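Local coordinates for sensor protein (Vibrio cholerae, PDB 3BY9) that senses C4-dicarboxylates such as succinate as the extracytoplasmic part of the histidine kinase DctB, which probably signals by ATP-dependent phosphorylation of a histidine, at residues Phe3-Gln6 / Ala7-Glu11; Gln13-Leu16 / Asp17-Ser20. One frame throughout, in Å; residues are numbered along the deposited sequence.

Contact 1 of 2, residues Phe3-Gln6 / Ala7-Glu11; sequences FQYQ and ALLNE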
loop_
_atom_site.group_PDB
_atom_site.type_symbol
_atom_site.label_atom_id
_atom_site.label_comp_id
_atom_site.label_asym_id
_atom_site.label_seq_id
_atom_site.Cartn_x
_atom_site.Cartn_y
_atom_site.Cartn_z
ATOM N N PHE A 3 21.570 27.859 13.407
ATOM C CA PHE A 3 20.786 29.076 13.214
ATOM C C PHE A 3 19.856 28.781 12.046
ATOM O O PHE A 3 18.982 29.579 11.721
ATOM C CB PHE A 3 21.681 30.312 12.922
ATOM C CG PHE A 3 22.457 30.242 11.621
ATOM C CD1 PHE A 3 21.826 30.458 10.399
ATOM C CD2 PHE A 3 23.826 29.993 11.628
ATOM C CE1 PHE A 3 22.553 30.424 9.200
ATOM C CE2 PHE A 3 24.565 29.958 10.438
ATOM C CZ PHE A 3 23.927 30.175 9.220
ATOM N N GLN A 4 20.059 27.615 11.424
ATOM C CA GLN A 4 19.233 27.191 10.307
ATOM C C GLN A 4 18.325 25.991 10.653
ATOM O O GLN A 4 17.504 25.628 9.835
ATOM C CB GLN A 4 20.101 26.792 9.110
ATOM C CG GLN A 4 20.609 27.959 8.250
ATOM C CD GLN A 4 21.237 27.482 6.940
ATOM O OE1 GLN A 4 21.417 28.261 5.994
ATOM N NE2 GLN A 4 21.576 26.200 6.883
ATOM N N TYR A 5 18.453 25.405 11.841
ATOM C CA TYR A 5 17.664 24.200 12.206
ATOM C C TYR A 5 16.155 24.466 12.203
ATOM O O TYR A 5 15.377 23.706 11.585
ATOM C CB TYR A 5 18.156 23.697 13.577
ATOM C CG TYR A 5 17.861 22.264 13.947
ATOM C CD1 TYR A 5 18.896 21.374 14.247
ATOM C CD2 TYR A 5 16.535 21.802 14.063
ATOM C CE1 TYR A 5 18.621 20.045 14.664
ATOM C CE2 TYR A 5 16.257 20.482 14.472
ATOM C CZ TYR A 5 17.300 19.611 14.772
ATOM O OH TYR A 5 17.051 18.316 15.193
ATOM N N GLN A 6 15.712 25.543 12.855
ATOM C CA GLN A 6 14.265 25.794 12.869
ATOM C C GLN A 6 13.728 26.027 11.454
ATOM O O GLN A 6 12.646 25.572 11.101
ATOM C CB GLN A 6 13.916 26.994 13.780
ATOM C CG GLN A 6 12.393 27.195 13.965
ATOM C CD GLN A 6 11.733 26.003 14.640
ATOM O OE1 GLN A 6 12.106 25.634 15.738
ATOM N NE2 GLN A 6 10.722 25.393 13.972
ATOM N N ALA A 7 14.494 26.730 10.625
ATOM C CA ALA A 7 14.071 27.000 9.263
ATOM C C ALA A 7 13.935 25.678 8.480
ATOM O O ALA A 7 13.030 25.527 7.669
ATOM C CB ALA A 7 15.075 27.935 8.573
ATOM N N LEU A 8 14.816 24.730 8.756
ATOM C CA LEU A 8 14.739 23.442 8.080
ATOM C C LEU A 8 13.460 22.721 8.559
ATOM O O LEU A 8 12.726 22.147 7.762
ATOM C CB LEU A 8 15.967 22.617 8.416
ATOM C CG LEU A 8 15.977 21.166 7.870
ATOM C CD1 LEU A 8 15.792 21.190 6.332
ATOM C CD2 LEU A 8 17.304 20.505 8.217
ATOM N N LEU A 9 13.182 22.760 9.869
ATOM C CA LEU A 9 11.957 22.091 10.332
ATOM C C LEU A 9 10.736 22.745 9.703
ATOM O O LEU A 9 9.726 22.083 9.429
ATOM C CB LEU A 9 11.831 22.218 11.868
ATOM C CG LEU A 9 12.886 21.434 12.638
ATOM C CD1 LEU A 9 12.655 21.718 14.156
ATOM C CD2 LEU A 9 12.715 19.909 12.349
ATOM N N ASN A 10 10.799 24.061 9.496
ATOM C CA ASN A 10 9.653 24.756 8.897
ATOM C C ASN A 10 9.471 24.297 7.469
ATOM O O ASN A 10 8.327 24.088 7.021
ATOM C CB ASN A 10 9.872 26.276 8.948
ATOM C CG ASN A 10 9.797 26.824 10.380
ATOM O OD1 ASN A 10 9.356 26.134 11.314
ATOM N ND2 ASN A 10 10.220 28.064 10.555
ATOM N N GLU A 11 10.572 24.166 6.737
ATOM C CA GLU A 11 10.521 23.710 5.338
ATOM C C GLU A 11 10.020 22.269 5.293
ATOM O O GLU A 11 9.258 21.894 4.405
ATOM C CB GLU A 11 11.915 23.791 4.698
ATOM C CG GLU A 11 11.994 23.220 3.257
ATOM C CD GLU A 11 10.975 23.826 2.258
ATOM O OE1 GLU A 11 10.362 24.896 2.490
ATOM O OE2 GLU A 11 10.791 23.211 1.187
#

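Contact 2 of 2, residues Gln13-Leu16 / Asp17-Ser20; sequences QSQL and DRFS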
loop_
_atom_site.group_PDB
_atom_site.type_symbol
_atom_site.label_atom_id
_atom_site.label_comp_id
_atom_site.label_asym_id
_atom_site.label_seq_id
_atom_site.Cartn_x
_atom_site.Cartn_y
_atom_site.Cartn_z
ATOM N N GLN A 13 7.843 20.982 7.182
ATOM C CA GLN A 13 6.384 21.023 7.293
ATOM C C GLN A 13 5.741 21.312 5.944
ATOM O O GLN A 13 4.704 20.752 5.608
ATOM C CB GLN A 13 5.929 22.062 8.334
ATOM C CG GLN A 13 6.163 21.601 9.783
ATOM C CD GLN A 13 5.437 20.300 10.077
ATOM O OE1 GLN A 13 4.219 20.238 9.953
ATOM N NE2 GLN A 13 6.173 19.262 10.457
ATOM N N SER A 14 6.363 22.184 5.152
ATOM C CA SER A 14 5.814 22.497 3.844
ATOM C C SER A 14 5.980 21.319 2.884
ATOM O O SER A 14 5.104 21.046 2.045
ATOM C CB SER A 14 6.492 23.742 3.290
ATOM O OG SER A 14 6.049 24.886 4.004
ATOM N N GLN A 15 7.115 20.632 2.975
ATOM C CA GLN A 15 7.319 19.461 2.122
ATOM C C GLN A 15 6.299 18.401 2.450
ATOM O O GLN A 15 5.756 17.770 1.535
ATOM C CB GLN A 15 8.699 18.864 2.323
ATOM C CG GLN A 15 9.818 19.788 1.839
ATOM C CD GLN A 15 11.156 19.120 2.073
ATOM O OE1 GLN A 15 11.592 18.251 1.295
ATOM N NE2 GLN A 15 11.790 19.477 3.156
ATOM N N LEU A 16 6.051 18.190 3.750
ATOM C CA LEU A 16 5.079 17.165 4.142
ATOM C C LEU A 16 3.671 17.571 3.672
ATOM O O LEU A 16 2.854 16.720 3.257
ATOM C CB LEU A 16 5.086 16.949 5.691
ATOM C CG LEU A 16 6.380 16.296 6.238
ATOM C CD1 LEU A 16 6.505 16.333 7.764
ATOM C CD2 LEU A 16 6.384 14.825 5.733
ATOM N N ASP A 17 3.360 18.860 3.751
ATOM C CA ASP A 17 2.032 19.316 3.290
ATOM C C ASP A 17 1.873 19.013 1.785
ATOM O O ASP A 17 0.857 18.450 1.354
ATOM C CB ASP A 17 1.871 20.836 3.469
ATOM C CG ASP A 17 1.626 21.268 4.895
ATOM O OD1 ASP A 17 1.380 20.421 5.786
ATOM O OD2 ASP A 17 1.667 22.519 5.106
ATOM N N ARG A 18 2.889 19.374 1.002
ATOM C CA ARG A 18 2.832 19.168 -0.450
ATOM C C ARG A 18 2.793 17.672 -0.825
ATOM O O ARG A 18 2.013 17.248 -1.694
ATOM C CB ARG A 18 4.043 19.808 -1.138
ATOM C CG ARG A 18 4.057 21.333 -1.171
ATOM C CD ARG A 18 5.157 21.868 -2.125
ATOM N NE ARG A 18 6.524 21.580 -1.692
ATOM C CZ ARG A 18 7.211 22.347 -0.848
ATOM N NH1 ARG A 18 6.657 23.443 -0.357
ATOM N NH2 ARG A 18 8.450 22.030 -0.494
ATOM N N PHE A 19 3.614 16.867 -0.173
ATOM C CA PHE A 19 3.613 15.449 -0.509
ATOM C C PHE A 19 2.354 14.744 -0.038
ATOM O O PHE A 19 1.837 13.868 -0.732
ATOM C CB PHE A 19 4.880 14.769 0.055
ATOM C CG PHE A 19 5.183 13.442 -0.598
ATOM C CD1 PHE A 19 5.244 13.330 -1.988
ATOM C CD2 PHE A 19 5.437 12.317 0.176
ATOM C CE1 PHE A 19 5.557 12.082 -2.594
ATOM C CE2 PHE A 19 5.746 11.081 -0.418
ATOM C CZ PHE A 19 5.804 10.975 -1.796
ATOM N N SER A 20 1.898 15.062 1.174
ATOM C CA SER A 20 0.690 14.427 1.690
ATOM C C SER A 20 -0.445 14.754 0.723
ATOM O O SER A 20 -1.285 13.895 0.393
ATOM C CB SER A 20 0.351 14.961 3.092
ATOM O OG SER A 20 -1.003 14.658 3.397
#

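Contact 1 of 2, residues Phe3-Gln6 / Ala7-Glu11
Gln6 O takes the backbone N-H of Asn10 at 2.9 Å. Together with Leu9 N to Tyr5 O at 2.9 Å, where the N-H...O angle is 162°, and Leu8 N to Gln4 O at 3.0 Å, this makes three successive i to i+4 backbone bonds, the opening turns of the long N-terminal helix 5-27 of the sensor domain. Tyr5 O also lies 3.5 Å from Leu9 CG. On one side of the helix the Tyr5 ring meets the isobutyl group of Leu9. With CG of Tyr5 anti to the backbone N, the ring is sent along the side of the helix that carries Leu9; its CD2-CE2 side comes up to that residue, whose CD1 sits at the ring edge, in its plane, 3.8 Å from CE2. This apolar pair rests on Ile239 of strand 238-245, while Tyr5 OH is hydrogen-bonded to Glu225. The Tyr5 side chain is about 5 Å from that of Lys258, a residue of a calcium site. On the exposed side, the chain of Gln6 bends at chi2 (62°), which turns its amide toward Asn10, one helical turn further on. The two amide planes stand 42° apart, and Gln6 NE2 gives a hydrogen to Asn10 OD1 at 3.1 Å, with the acceptor in the plane of the Gln6 amide but the donor above the Asn10 carbonyl plane.

Contact 2 of 2, residues Gln13-Leu16 / Asp17-Ser20
Gln13 O accepts the backbone N-H of Asp17 at 3.0 Å, and the Asp17 carboxylate lies close to that same carbonyl, with its CG 3.2 Å from Gln13 O. The Asp17 torsion that sets CG beside the backbone N (chi1 -76°) brings the carboxylate back toward the preceding turn. Its charge is met by Arg243, whose guanidinium forms a salt bridge to Asp17 OD1 through NH1 and a hydrogen bond to Gln13 OE1 through NH2, so that two side chains one turn apart share one partner. Next along the helix, Ser14 O receives Arg18 N at 3.0 Å with an N-H...O angle of 165°. It also lies 3.7 Å above the plane of the Arg18 guanidinium, offset toward the rim of the group, because the arginine chain bends at chi3 (-66°) and folds its end back along the helix. Over the same face stands Gln15 CA, and Arg18 NH2 comes within 3.5 Å of Gln15 CG while pairing with Glu11. These turns belong to the middle of the helix 5-27, the long N-terminal helix of a double PAS-like (PDC) sensor fold, here laid against the four-stranded antiparallel sheet. Gln15 O takes Phe19 N at 2.9 Å. The buried Phe19 ring meets Trp159 edge-to-face, and Leu16 turns its own side chain onto Ile252 and Val254 of strand 250-257. The carbonyl oxygen of Leu16 accepts Ser20 N at 2.8 Å, and Ser20 CB approaches that same Leu16 O to 3.1 Å.

Overall arrangement
Both contacts lie on the helix 5-27, in series, with centres about 15 Å apart, and both pack against strand 238-245 of the four-stranded antiparallel sheet; contact 2 also reaches strand 250-257. Contact 1 is the surface one, its centre about 31 Å from that of the chain; its Tyr5 side chain lies about 11 Å from a calcium ion. Contact 2, about 19 Å from the centre, is partly buried and away from the calcium and succinate sites. In both, apolar side chains (Leu9; Leu16 and Phe19) face the interior, while exposed residues carry an amide pair in contact 1 and the charges of Asp17 and Arg18 in contact 2. Glu11 OE2 and Arg18 NH2, 3.1 Å apart, join the two.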